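PDB 2V27: phenylalanine hydroxylase from Colwellia psychrerythraea, which probably hydroxylates L-phenylalanine to L-tyrosine with molecular oxygen and tetrahydrobiopterin at a mononuclear iron centre, the first step of phenylalanine degradation. Local coordinates for residues V73-E78 against T132-A137; R93-K98 against N138-Y143; A159-F164 against L208-T213; G169-P174 against T228-L233. All coordinates share one frame; numbering follows the deposited sequence.

Contact 1: V73-E78 against T132-A137; sequences VSTGWE and TNSSFA
Trp-77 and Thr-75 bring an indole and a threonine side chain to the same small methyl, Ala-137 CB, a worked example of how two larger residues can share one alanine on a helix. The five-membered end of the indole does the touching on one flank: CG lies anti to the carbonyl carbon (chi1 -84°), and NE1 stands 3.6 Å from Ala-137 CB. The backbone oxygen of the same alanine lies obliquely to the ring, with CZ2 3.6 Å from Ala-137 O. Thr-75 CB approaches the methyl to 3.7 Å, while its own CG2, beside the backbone N, reaches the peptide between Thr-132 and Asn-133, just ahead of helix 134-147, 3.4 Å from Thr-132 O. One residue earlier, Ser-74 lays its hydroxyl against the backbone of Thr-132, OG to CA 3.5 Å.

The hydroxyls are engaged elsewhere: Ser-74 OG bonds to Val-70 O, Thr-75 OG1 to Leu-131 O, and Thr-132 OG1 to Pro-129 O. An alanine in place of Trp-77 would probably open a gap beside Ala-137 and Leu-131, the methyl of Ala-137 losing its aromatic neighbour. With these three hydroxyls turned to main-chain oxygens outside the two segments, it is largely methyl, methine and indole atoms that join the end of helix 64-75 and the loop after it to the start of helix 134-147.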
loop_
_atom_site.group_PDB
_atom_site.type_symbol
_atom_site.label_atom_id
_atom_site.label_comp_id
_atom_site.label_asym_id
_atom_site.label_seq_id
_atom_site.Cartn_x
_atom_site.Cartn_y
_atom_site.Cartn_z
ATOM N N VAL B 73 -19.803 28.234 -19.334
ATOM C CA VAL B 73 -21.082 28.829 -18.989
ATOM C C VAL B 73 -21.514 28.607 -17.552
ATOM O O VAL B 73 -22.215 29.437 -16.980
ATOM C CB VAL B 73 -22.211 28.445 -20.008
ATOM C CG1 VAL B 73 -21.790 28.858 -21.407
ATOM C CG2 VAL B 73 -22.515 26.967 -19.971
ATOM N N SER B 74 -21.058 27.531 -16.920
ATOM C CA SER B 74 -21.490 27.258 -15.532
ATOM C C SER B 74 -20.657 28.021 -14.507
ATOM O O SER B 74 -21.200 28.647 -13.600
ATOM C CB SER B 74 -21.480 25.739 -15.215
ATOM O OG SER B 74 -20.234 25.177 -15.619
ATOM N N THR B 75 -19.331 27.970 -14.640
ATOM C CA THR B 75 -18.470 28.588 -13.609
ATOM C C THR B 75 -17.268 29.371 -14.159
ATOM O O THR B 75 -16.450 29.877 -13.366
ATOM C CB THR B 75 -17.861 27.475 -12.703
ATOM O OG1 THR B 75 -17.123 26.604 -13.581
ATOM C CG2 THR B 75 -19.014 26.726 -11.973
ATOM N N GLY B 76 -17.139 29.478 -15.489
ATOM C CA GLY B 76 -16.025 30.218 -16.051
ATOM C C GLY B 76 -14.757 29.416 -16.227
ATOM O O GLY B 76 -13.704 29.948 -16.643
ATOM N N TRP B 77 -14.838 28.117 -15.912
ATOM C CA TRP B 77 -13.680 27.228 -16.047
ATOM C C TRP B 77 -13.500 26.705 -17.461
ATOM O O TRP B 77 -14.424 26.814 -18.296
ATOM C CB TRP B 77 -13.813 26.032 -15.079
ATOM C CG TRP B 77 -13.294 26.463 -13.713
ATOM C CD1 TRP B 77 -13.916 27.288 -12.750
ATOM C CD2 TRP B 77 -12.027 26.079 -13.133
ATOM N NE1 TRP B 77 -13.075 27.457 -11.651
ATOM C CE2 TRP B 77 -11.929 26.719 -11.860
ATOM C CE3 TRP B 77 -10.936 25.312 -13.594
ATOM C CZ2 TRP B 77 -10.793 26.564 -11.027
ATOM C CZ3 TRP B 77 -9.796 25.156 -12.764
ATOM C CH2 TRP B 77 -9.749 25.793 -11.482
ATOM N N GLU B 78 -12.327 26.135 -17.764
ATOM C CA GLU B 78 -12.100 25.396 -19.018
ATOM C C GLU B 78 -11.145 24.232 -18.723
ATOM O O GLU B 78 -10.417 24.259 -17.671
ATOM C CB GLU B 78 -11.439 26.278 -20.086
ATOM C CG GLU B 78 -10.079 26.872 -19.644
ATOM C CD GLU B 78 -9.616 27.994 -20.559
ATOM O OE1 GLU B 78 -8.746 27.698 -21.390
ATOM O OE2 GLU B 78 -10.101 29.139 -20.385
ATOM N N THR B 132 -18.537 22.201 -12.654
ATOM C CA THR B 132 -19.751 22.973 -13.002
ATOM C C THR B 132 -20.462 23.521 -11.746
ATOM O O THR B 132 -21.425 24.302 -11.852
ATOM C CB THR B 132 -20.808 22.131 -13.795
ATOM O OG1 THR B 132 -21.392 21.142 -12.907
ATOM C CG2 THR B 132 -20.253 21.497 -14.988
ATOM N N ASN B 133 -20.027 23.058 -10.556
ATOM C CA ASN B 133 -20.612 23.459 -9.288
ATOM C C ASN B 133 -19.837 24.678 -8.770
ATOM O O ASN B 133 -18.590 24.663 -8.680
ATOM C CB ASN B 133 -20.532 22.272 -8.307
ATOM C CG ASN B 133 -21.032 22.592 -6.884
ATOM O OD1 ASN B 133 -22.141 22.160 -6.484
ATOM N ND2 ASN B 133 -20.227 23.297 -6.104
ATOM N N SER B 134 -20.568 25.733 -8.422
ATOM C CA SER B 134 -19.922 26.996 -8.047
ATOM C C SER B 134 -19.054 26.874 -6.812
ATOM O O SER B 134 -17.948 27.396 -6.791
ATOM C CB SER B 134 -20.987 28.062 -7.809
ATOM O OG SER B 134 -21.666 28.288 -9.021
ATOM N N SER B 135 -19.552 26.198 -5.788
ATOM C CA SER B 135 -18.724 26.008 -4.556
ATOM C C SER B 135 -17.425 25.242 -4.842
ATOM O O SER B 135 -16.316 25.652 -4.406
ATOM C CB SER B 135 -19.488 25.284 -3.484
ATOM O OG SER B 135 -20.445 26.148 -2.902
ATOM N N PHE B 136 -17.526 24.155 -5.600
ATOM C CA PHE B 136 -16.345 23.312 -5.846
ATOM C C PHE B 136 -15.361 24.076 -6.766
ATOM O O PHE B 136 -14.151 24.101 -6.537
ATOM C CB PHE B 136 -16.797 21.994 -6.462
ATOM C CG PHE B 136 -15.650 21.006 -6.762
ATOM C CD1 PHE B 136 -15.340 19.989 -5.852
ATOM C CD2 PHE B 136 -14.857 21.120 -7.948
ATOM C CE1 PHE B 136 -14.310 19.043 -6.151
ATOM C CE2 PHE B 136 -13.865 20.181 -8.245
ATOM C CZ PHE B 136 -13.567 19.160 -7.331
ATOM N N ALA B 137 -15.881 24.664 -7.857
ATOM C CA ALA B 137 -15.063 25.485 -8.780
ATOM C C ALA B 137 -14.350 26.654 -8.067
ATOM O O ALA B 137 -13.139 26.874 -8.251
ATOM C CB ALA B 137 -15.945 26.002 -9.960
#

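Contact 2: R93-K98 against N138-Y143; sequences RLLSEK and NYTEAY. With SO4 (sulfate ion), chain F.
Leu-95 and Lys-98 meet Glu-141 and Tyr-143 in a partly buried helix-end contact, apolar on one flank and water-bridged on the other, where the C-terminal end of helix 88-96 rests on the middle of helix 134-147. On the apolar flank, Leu-95 CD2, in one of the two conformers of this side chain, reaches Tyr-143 at the edge of its ring, 3.9 Å from CD2 of the tyrosine. The backbones also come close here, Leu-95 O lying 3.6 Å from Glu-141 CA.

On the polar flank the carboxylate of Glu-141 lies across the aliphatic part of Lys-98, with OE1 3.6 Å from Lys-98 CD. The glutamate's CG is anti to the backbone N (chi1 -180°) and the chain stays extended beyond it. Lys-98 NZ is 4.4 Å from Glu-141 OE1, beyond a salt bridge, and a water accepting from NZ and donating to OE1 spans the distance. A second water donates to both Ser-96 O and Glu-141 OE2, with 2.7 Å from the water oxygen to OE2. Each charge has a further partner, Lys-145 for the carboxylate and Thr-75 O for the ammonium group.

Lys-98, at positive phi, is the C-prime residue of a Schellman motif: its N bonds to Leu-95 O (2.9 Å) and Lys-99 N to Leu-94 O, a common way for a helix to end, here leading straight into strand 99-103.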
loop_
_atom_site.group_PDB
_atom_site.type_symbol
_atom_site.label_atom_id
_atom_site.label_comp_id
_atom_site.label_asym_id
_atom_site.label_seq_id
_atom_site.Cartn_x
_atom_site.Cartn_y
_atom_site.Cartn_z
ATOM N N ARG B 93 -0.647 28.049 -11.109
ATOM C CA ARG B 93 -0.965 29.144 -12.034
ATOM C C ARG B 93 -2.202 28.812 -12.870
ATOM O O ARG B 93 -3.158 29.655 -12.972
ATOM C CB ARG B 93 0.239 29.396 -12.941
ATOM C CG ARG B 93 0.128 30.683 -13.784
ATOM C CD ARG B 93 -0.513 30.417 -15.158
ATOM N NE ARG B 93 0.330 29.654 -16.074
ATOM C CZ ARG B 93 0.028 29.467 -17.353
ATOM N NH1 ARG B 93 -1.077 30.020 -17.824
ATOM N NH2 ARG B 93 0.825 28.763 -18.165
ATOM N N LEU B 94 -2.230 27.608 -13.451
ATOM C CA LEU B 94 -3.434 27.223 -14.239
ATOM C C LEU B 94 -4.715 27.252 -13.416
ATOM O O LEU B 94 -5.703 27.872 -13.844
ATOM C CB LEU B 94 -3.244 25.916 -15.000
ATOM C CG LEU B 94 -2.088 26.020 -16.023
ATOM C CD1 LEU B 94 -1.730 24.567 -16.401
ATOM C CD2 LEU B 94 -2.530 26.827 -17.284
ATOM N N LEU B 95 -4.725 26.605 -12.258
ATOM C CA LEU B 95 -5.957 26.660 -11.435
ATOM C C LEU B 95 -6.339 28.089 -11.069
ATOM O O LEU B 95 -7.544 28.428 -11.019
ATOM C CB LEU B 95 -5.886 25.807 -10.165
ATOM C CG LEU B 95 -6.379 24.369 -10.308
ATOM C CD1 LEU B 95 -5.505 23.555 -11.256
ATOM C CD2 LEU B 95 -6.434 23.765 -8.870
ATOM N N SER B 96 -5.338 28.932 -10.790
ATOM C CA SER B 96 -5.640 30.317 -10.409
ATOM C C SER B 96 -6.308 31.078 -11.539
ATOM O O SER B 96 -6.954 32.096 -11.278
ATOM C CB SER B 96 -4.407 31.104 -9.936
ATOM O OG SER B 96 -3.574 31.454 -11.018
ATOM N N GLU B 97 -6.111 30.584 -12.764
ATOM C CA GLU B 97 -6.709 31.146 -13.979
ATOM C C GLU B 97 -7.952 30.366 -14.434
ATOM O O GLU B 97 -8.455 30.574 -15.544
ATOM C CB GLU B 97 -5.683 31.220 -15.095
ATOM C CG GLU B 97 -4.510 32.171 -14.818
ATOM C CD GLU B 97 -3.468 32.226 -15.958
ATOM O OE1 GLU B 97 -3.458 31.354 -16.853
ATOM O OE2 GLU B 97 -2.662 33.165 -15.920
ATOM N N LYS B 98 -8.466 29.464 -13.578
ATOM C CA LYS B 98 -9.671 28.659 -13.902
ATOM C C LYS B 98 -9.445 27.812 -15.167
ATOM O O LYS B 98 -10.354 27.575 -15.979
ATOM C CB LYS B 98 -10.979 29.492 -13.936
ATOM C CG LYS B 98 -11.099 30.414 -12.734
ATOM C CD LYS B 98 -12.152 31.511 -12.837
ATOM C CE LYS B 98 -13.515 30.956 -13.012
ATOM N NZ LYS B 98 -14.610 32.056 -13.007
ATOM N N ASN B 138 -15.096 27.399 -7.254
ATOM C CA ASN B 138 -14.500 28.572 -6.580
ATOM C C ASN B 138 -13.423 28.110 -5.606
ATOM O O ASN B 138 -12.410 28.770 -5.451
ATOM C CB ASN B 138 -15.528 29.459 -5.879
ATOM C CG ASN B 138 -16.482 30.137 -6.839
ATOM O OD1 ASN B 138 -16.195 30.305 -8.040
ATOM N ND2 ASN B 138 -17.646 30.493 -6.312
ATOM N N TYR B 139 -13.635 26.993 -4.926
ATOM C CA TYR B 139 -12.637 26.453 -4.001
ATOM C C TYR B 139 -11.362 26.060 -4.782
ATOM O O TYR B 139 -10.242 26.361 -4.340
ATOM C CB TYR B 139 -13.248 25.271 -3.225
ATOM C CG TYR B 139 -12.224 24.446 -2.474
ATOM C CD1 TYR B 139 -11.710 24.903 -1.256
ATOM C CD2 TYR B 139 -11.766 23.226 -2.991
ATOM C CE1 TYR B 139 -10.772 24.187 -0.559
ATOM C CE2 TYR B 139 -10.809 22.478 -2.311
ATOM C CZ TYR B 139 -10.298 22.956 -1.115
ATOM O OH TYR B 139 -9.402 22.140 -0.413
ATOM N N THR B 140 -11.524 25.421 -5.934
ATOM C CA THR B 140 -10.400 25.029 -6.746
ATOM C C THR B 140 -9.602 26.244 -7.225
ATOM O O THR B 140 -8.350 26.235 -7.243
ATOM C CB THR B 140 -10.875 24.118 -7.889
ATOM O OG1 THR B 140 -11.645 23.029 -7.349
ATOM C CG2 THR B 140 -9.730 23.564 -8.697
ATOM N N GLU B 141 -10.311 27.273 -7.663
ATOM C CA GLU B 141 -9.619 28.514 -8.020
ATOM C C GLU B 141 -8.838 29.104 -6.809
ATOM O O GLU B 141 -7.679 29.538 -6.974
ATOM C CB GLU B 141 -10.658 29.518 -8.524
ATOM C CG GLU B 141 -10.056 30.883 -8.943
ATOM C CD GLU B 141 -11.125 31.908 -9.262
ATOM O OE1 GLU B 141 -12.318 31.584 -9.223
ATOM O OE2 GLU B 141 -10.748 33.058 -9.614
ATOM N N ALA B 142 -9.477 29.154 -5.660
ATOM C CA ALA B 142 -8.844 29.712 -4.460
ATOM C C ALA B 142 -7.633 28.863 -4.101
ATOM O O ALA B 142 -6.571 29.384 -3.683
ATOM C CB ALA B 142 -9.821 29.744 -3.310
ATOM N N TYR B 143 -7.723 27.538 -4.282
ATOM C CA TYR B 143 -6.617 26.657 -3.964
ATOM C C TYR B 143 -5.433 27.031 -4.877
ATOM O O TYR B 143 -4.257 27.128 -4.460
ATOM C CB TYR B 143 -7.058 25.190 -4.126
ATOM C CG TYR B 143 -5.873 24.279 -4.062
ATOM C CD1 TYR B 143 -5.412 23.803 -2.809
ATOM C CD2 TYR B 143 -5.164 23.875 -5.218
ATOM C CE1 TYR B 143 -4.290 22.963 -2.701
ATOM C CE2 TYR B 143 -4.033 23.014 -5.113
ATOM C CZ TYR B 143 -3.580 22.570 -3.820
ATOM O OH TYR B 143 -2.480 21.780 -3.682
HETATM S S SO4 F . -2.108 30.171 -21.320
HETATM O O1 SO4 F . -1.323 29.146 -20.559
HETATM O O2 SO4 F . -1.620 30.077 -22.713
HETATM O O3 SO4 F . -3.554 29.933 -21.254
HETATM O O4 SO4 F . -1.795 31.506 -20.705
HETATM O O HOH W 1 -9.124 33.520 -11.659
HETATM O O HOH W 2 -14.521 33.143 -10.279
#

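Contact 3: A159-F164 against L208-T213; sequences ARLYWF and LDVLRT
Arg-160 is the polar anchor of this buried contact, reaching from helix 152-167 to the backbone where helix 207-211 ends. Its NH1 donates to Leu-211 O at 2.9 Å; the bond is bent, 134° at the hydrogen, and the oxygen lies 32° out of the guanidinium plane. The chain runs extended to CD and turns at chi3 (-66°), which sets NE 2.9 Å from Thr-213 O. Main-chain oxygens thus gather round the CD and NE end of the arginine, an environment likely to favour its positive charge, and Phe-157 adds a cation-pi contact. A leucine in its place would probably leave Leu-211 O without this donor and the end of the short helix less firmly tied.

The apolar part centres on Val-210 CG1. It lies 3.9 Å from Phe-164 CB, the two side chains sliding past each other in opposite directions, and 4.0 Å from Leu-161 CD1, where the chains cross at a slant. Farther along, Phe-164 CZ meets Thr-213 CG2 at 3.6 Å, while the face of that phenyl ring has Trp-163 CD1 over its centre.

Within the second segment, Thr-213 OG1 donates to Asp-209 O at 2.7 Å and also pairs with Tyr-225 OH. The arrangement is that of an arginine on helix 152-167, whose last residue Glu-167 is an iron ligand, holding the C-terminal end of helix 207-211.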
loop_
_atom_site.group_PDB
_atom_site.type_symbol
_atom_site.label_atom_id
_atom_site.label_comp_id
_atom_site.label_asym_id
_atom_site.label_seq_id
_atom_site.Cartn_x
_atom_site.Cartn_y
_atom_site.Cartn_z
ATOM N N ALA B 159 -0.734 20.539 -1.145
ATOM C CA ALA B 159 -1.025 19.250 -1.809
ATOM C C ALA B 159 -1.785 18.238 -0.901
ATOM O O ALA B 159 -2.618 17.479 -1.395
ATOM C CB ALA B 159 0.278 18.614 -2.371
ATOM N N ARG B 160 -1.504 18.282 0.396
ATOM C CA ARG B 160 -2.109 17.405 1.384
ATOM C C ARG B 160 -3.588 17.803 1.523
ATOM O O ARG B 160 -4.518 16.949 1.512
ATOM C CB ARG B 160 -1.343 17.495 2.733
ATOM C CG ARG B 160 -1.946 16.718 3.881
ATOM C CD ARG B 160 -1.033 16.852 5.125
ATOM N NE ARG B 160 0.272 16.218 4.928
ATOM C CZ ARG B 160 1.426 16.834 5.125
ATOM N NH1 ARG B 160 1.454 18.102 5.579
ATOM N NH2 ARG B 160 2.552 16.172 4.852
ATOM N N LEU B 161 -3.844 19.115 1.609
ATOM C CA LEU B 161 -5.199 19.640 1.617
ATOM C C LEU B 161 -5.980 19.194 0.353
ATOM O O LEU B 161 -7.122 18.712 0.441
ATOM C CB LEU B 161 -5.216 21.176 1.729
ATOM C CG LEU B 161 -6.608 21.843 1.656
ATOM C CD1 LEU B 161 -7.658 21.329 2.711
ATOM C CD2 LEU B 161 -6.447 23.397 1.758
ATOM N N TYR B 162 -5.358 19.294 -0.812
ATOM C CA TYR B 162 -5.966 18.950 -2.089
ATOM C C TYR B 162 -6.286 17.449 -2.070
ATOM O O TYR B 162 -7.397 17.025 -2.463
ATOM C CB TYR B 162 -4.942 19.254 -3.186
ATOM C CG TYR B 162 -5.471 19.229 -4.623
ATOM C CD1 TYR B 162 -6.001 20.398 -5.192
ATOM C CD2 TYR B 162 -5.446 18.069 -5.383
ATOM C CE1 TYR B 162 -6.488 20.427 -6.497
ATOM C CE2 TYR B 162 -5.925 18.090 -6.736
ATOM C CZ TYR B 162 -6.427 19.304 -7.253
ATOM O OH TYR B 162 -6.948 19.455 -8.541
ATOM N N TRP B 163 -5.352 16.652 -1.548
ATOM C CA TRP B 163 -5.501 15.204 -1.532
ATOM C C TRP B 163 -6.768 14.819 -0.765
ATOM O O TRP B 163 -7.558 14.007 -1.231
ATOM C CB TRP B 163 -4.264 14.582 -0.861
ATOM C CG TRP B 163 -4.308 13.079 -0.802
ATOM C CD1 TRP B 163 -4.590 12.277 0.311
ATOM C CD2 TRP B 163 -3.989 12.182 -1.871
ATOM N NE1 TRP B 163 -4.483 10.934 -0.042
ATOM C CE2 TRP B 163 -4.096 10.843 -1.365
ATOM C CE3 TRP B 163 -3.643 12.372 -3.216
ATOM C CZ2 TRP B 163 -3.873 9.703 -2.190
ATOM C CZ3 TRP B 163 -3.400 11.250 -4.023
ATOM C CH2 TRP B 163 -3.517 9.928 -3.506
ATOM N N PHE B 164 -6.928 15.408 0.410
ATOM C CA PHE B 164 -8.036 15.049 1.251
ATOM C C PHE B 164 -9.375 15.684 0.906
ATOM O O PHE B 164 -10.381 15.386 1.571
ATOM C CB PHE B 164 -7.650 15.309 2.691
ATOM C CG PHE B 164 -6.685 14.269 3.219
ATOM C CD1 PHE B 164 -5.352 14.605 3.551
ATOM C CD2 PHE B 164 -7.126 12.926 3.341
ATOM C CE1 PHE B 164 -4.456 13.618 4.070
ATOM C CE2 PHE B 164 -6.281 11.933 3.836
ATOM C CZ PHE B 164 -4.940 12.276 4.219
ATOM N N LEU B 208 -7.049 21.904 10.308
ATOM C CA LEU B 208 -5.786 21.645 11.017
ATOM C C LEU B 208 -5.465 20.135 11.045
ATOM O O LEU B 208 -4.315 19.753 10.728
ATOM C CB LEU B 208 -5.810 22.278 12.451
ATOM C CG LEU B 208 -4.497 22.125 13.183
ATOM C CD1 LEU B 208 -3.343 22.845 12.471
ATOM C CD2 LEU B 208 -4.772 22.799 14.544
ATOM N N ASP B 209 -6.451 19.286 11.357
ATOM C CA ASP B 209 -6.224 17.822 11.308
ATOM C C ASP B 209 -5.695 17.417 9.898
ATOM O O ASP B 209 -4.711 16.665 9.770
ATOM C CB ASP B 209 -7.505 17.030 11.599
ATOM C CG ASP B 209 -7.747 16.854 13.020
ATOM O OD1 ASP B 209 -6.761 16.696 13.777
ATOM O OD2 ASP B 209 -8.952 16.836 13.341
ATOM N N VAL B 210 -6.355 17.970 8.864
ATOM C CA VAL B 210 -6.023 17.593 7.475
ATOM C C VAL B 210 -4.592 18.017 7.177
ATOM O O VAL B 210 -3.805 17.202 6.708
ATOM C CB VAL B 210 -6.990 18.265 6.476
ATOM C CG1 VAL B 210 -6.425 18.213 4.983
ATOM C CG2 VAL B 210 -8.322 17.651 6.554
ATOM N N LEU B 211 -4.204 19.261 7.498
ATOM C CA LEU B 211 -2.840 19.717 7.209
ATOM C C LEU B 211 -1.738 18.885 7.952
ATOM O O LEU B 211 -0.588 18.851 7.532
ATOM C CB LEU B 211 -2.703 21.203 7.600
ATOM C CG LEU B 211 -3.457 22.182 6.681
ATOM C CD1 LEU B 211 -3.481 23.556 7.310
ATOM C CD2 LEU B 211 -2.877 22.230 5.246
ATOM N N ARG B 212 -2.145 18.280 9.075
ATOM C CA ARG B 212 -1.224 17.470 9.899
ATOM C C ARG B 212 -1.182 15.977 9.529
ATOM O O ARG B 212 -0.470 15.216 10.179
ATOM C CB ARG B 212 -1.619 17.585 11.360
ATOM C CG ARG B 212 -1.253 19.018 11.898
ATOM C CD ARG B 212 -1.685 19.184 13.368
ATOM N NE ARG B 212 -0.786 18.390 14.175
ATOM C CZ ARG B 212 -1.133 17.396 14.991
ATOM N NH1 ARG B 212 -2.422 17.054 15.219
ATOM N NH2 ARG B 212 -0.150 16.721 15.578
ATOM N N THR B 213 -1.942 15.532 8.523
ATOM C CA THR B 213 -2.070 14.073 8.285
ATOM C C THR B 213 -1.062 13.566 7.221
ATOM O O THR B 213 -1.188 13.918 6.047
ATOM C CB THR B 213 -3.522 13.753 7.826
ATOM O OG1 THR B 213 -4.468 14.152 8.837
ATOM C CG2 THR B 213 -3.664 12.220 7.608
#

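Contact 4: G169-P174 against T228-L233; sequences GLLDTP and TKVSDL
Leu-171 turns its CG anti to the carbonyl carbon (chi1 -49°) and its CD1 anti to CA (chi2 -179°), which brings CD1 to 4.4 Å from Val-230 CG2. CD2, the other branch, meets the main chain of Lys-229, 3.9 Å from Lys-229 C. Beside this contact the backbones come together at Asp-172 and Thr-228: a CA-H...O contact joins Thr-228 CA to Asp-172 O at 3.6 Å, with an angle of 143° at the hydrogen. Thr-173 adds the methyl CG2, 4.0 Å from Thr-228 O.

No hydrogen bond crosses between the segments, and the shape of 228-233 is set from within by Asp-232. Its OD2 accepts from two backbone groups: from Thr-228 N at 2.8 Å, met nearly along the C-O bond, and from Lys-229 N well above the carboxylate plane. The other oxygen, OD1, forms a salt bridge with Lys-229 NZ at 2.6 Å, and the same ammonium group donates to Ser-231 OG. These donors would be expected to favour the carboxylate form and probably help to hold the turn in shape against the strand.

Strand 170-173 lies between 176-179 and 223-227 in the mixed sheet, and the turn leads from 223-227 into helix 233-237. Glu-46 of helix 45-54 accepts from the backbone N of Val-230, and the Val-230 side chain rests on Phe-136 of helix 134-147.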
loop_
_atom_site.group_PDB
_atom_site.type_symbol
_atom_site.label_atom_id
_atom_site.label_comp_id
_atom_site.label_asym_id
_atom_site.label_seq_id
_atom_site.Cartn_x
_atom_site.Cartn_y
_atom_site.Cartn_z
ATOM N N GLY B 169 -12.028 13.364 -1.058
ATOM C CA GLY B 169 -13.093 13.868 -0.189
ATOM C C GLY B 169 -14.361 13.038 -0.173
ATOM O O GLY B 169 -14.805 12.539 -1.202
ATOM N N LEU B 170 -14.909 12.909 1.027
ATOM C CA LEU B 170 -16.187 12.262 1.211
ATOM C C LEU B 170 -17.181 13.225 1.839
ATOM O O LEU B 170 -16.792 14.269 2.399
ATOM C CB LEU B 170 -16.054 11.040 2.150
ATOM C CG LEU B 170 -15.036 9.967 1.728
ATOM C CD1 LEU B 170 -15.094 8.791 2.738
ATOM C CD2 LEU B 170 -15.347 9.455 0.321
ATOM N N LEU B 171 -18.457 12.857 1.748
ATOM C CA LEU B 171 -19.512 13.599 2.494
ATOM C C LEU B 171 -20.223 12.673 3.479
ATOM O O LEU B 171 -20.531 11.516 3.145
ATOM C CB LEU B 171 -20.586 14.193 1.580
ATOM C CG LEU B 171 -20.174 15.009 0.354
ATOM C CD1 LEU B 171 -21.475 15.475 -0.326
ATOM C CD2 LEU B 171 -19.366 16.179 0.810
ATOM N N ASP B 172 -20.520 13.238 4.651
ATOM C CA ASP B 172 -21.394 12.573 5.631
ATOM C C ASP B 172 -22.778 13.250 5.589
ATOM O O ASP B 172 -22.986 14.356 6.111
ATOM C CB ASP B 172 -20.734 12.725 7.005
ATOM C CG ASP B 172 -21.530 12.082 8.138
ATOM O OD1 ASP B 172 -22.440 11.277 7.850
ATOM O OD2 ASP B 172 -21.190 12.385 9.313
ATOM N N THR B 173 -23.684 12.580 4.912
ATOM C CA THR B 173 -25.008 13.136 4.608
ATOM C C THR B 173 -26.110 12.427 5.376
ATOM O O THR B 173 -25.933 11.287 5.787
ATOM C CB THR B 173 -25.341 13.115 3.071
ATOM O OG1 THR B 173 -25.894 11.832 2.673
ATOM C CG2 THR B 173 -24.055 13.479 2.195
ATOM N N PRO B 174 -27.267 13.095 5.513
ATOM C CA PRO B 174 -28.406 12.409 6.161
ATOM C C PRO B 174 -28.868 11.156 5.398
ATOM O O PRO B 174 -29.573 10.318 5.966
ATOM C CB PRO B 174 -29.514 13.478 6.181
ATOM C CG PRO B 174 -28.820 14.773 5.947
ATOM C CD PRO B 174 -27.600 14.475 5.125
ATOM N N THR B 228 -20.063 17.822 5.123
ATOM C CA THR B 228 -21.477 17.428 5.092
ATOM C C THR B 228 -22.163 17.756 3.762
ATOM O O THR B 228 -23.235 17.206 3.445
ATOM C CB THR B 228 -22.262 18.130 6.190
ATOM O OG1 THR B 228 -22.299 19.540 5.911
ATOM C CG2 THR B 228 -21.658 17.824 7.580
ATOM N N LYS B 229 -21.582 18.690 3.003
ATOM C CA LYS B 229 -22.092 19.088 1.676
ATOM C C LYS B 229 -20.903 19.725 0.958
ATOM O O LYS B 229 -20.003 20.243 1.630
ATOM C CB LYS B 229 -23.249 20.118 1.784
ATOM C CG LYS B 229 -23.009 21.248 2.727
ATOM C CD LYS B 229 -24.230 22.207 2.914
ATOM C CE LYS B 229 -23.829 23.495 3.739
ATOM N NZ LYS B 229 -22.494 24.329 3.474
ATOM N N VAL B 230 -20.905 19.688 -0.367
ATOM C CA VAL B 230 -19.822 20.335 -1.141
ATOM C C VAL B 230 -19.720 21.826 -0.812
ATOM O O VAL B 230 -18.618 22.380 -0.807
ATOM C CB VAL B 230 -20.062 20.065 -2.638
ATOM C CG1 VAL B 230 -19.077 20.883 -3.508
ATOM C CG2 VAL B 230 -19.889 18.591 -2.922
ATOM N N SER B 231 -20.854 22.480 -0.519
ATOM C CA SER B 231 -20.753 23.906 -0.243
ATOM C C SER B 231 -20.031 24.181 1.084
ATOM O O SER B 231 -19.660 25.341 1.339
ATOM C CB SER B 231 -22.109 24.571 -0.277
ATOM O OG SER B 231 -22.926 24.021 0.726
ATOM N N ASP B 232 -19.713 23.133 1.866
ATOM C CA ASP B 232 -18.792 23.345 3.009
ATOM C C ASP B 232 -17.395 23.854 2.601
ATOM O O ASP B 232 -16.661 24.471 3.400
ATOM C CB ASP B 232 -18.670 22.102 3.920
ATOM C CG ASP B 232 -20.004 21.739 4.640
ATOM O OD1 ASP B 232 -20.920 22.584 4.698
ATOM O OD2 ASP B 232 -20.132 20.595 5.145
ATOM N N LEU B 233 -17.032 23.627 1.348
ATOM C CA LEU B 233 -15.759 24.174 0.853
ATOM C C LEU B 233 -15.747 25.710 0.866
ATOM O O LEU B 233 -14.673 26.309 0.835
ATOM C CB LEU B 233 -15.439 23.653 -0.567
ATOM C CG LEU B 233 -15.201 22.139 -0.711
ATOM C CD1 LEU B 233 -15.251 21.714 -2.217
ATOM C CD2 LEU B 233 -13.915 21.753 -0.028
#

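In the fold
From the N terminus, contact 1 closes the first long loop, bringing the end of helix 64-75 to the start of helix 134-147. Contact 2 crosses it, since 93-98 lies between the segments of contact 1 and 138-143 follows them on the same helix; the two touch through Trp-77 and Lys-98. Both close before contact 3 opens on the next helix, 152-167. Contacts 3 and 4 cross in turn: 169-174 falls between 159-164 and 208-213, and 228-233 comes last. Tyr-143 against Tyr-162 joins contact 2 to contact 3, while Phe-136 against Val-230 joins contact 1 to contact 4, tying helix 134-147 to the loop that leaves the mixed sheet.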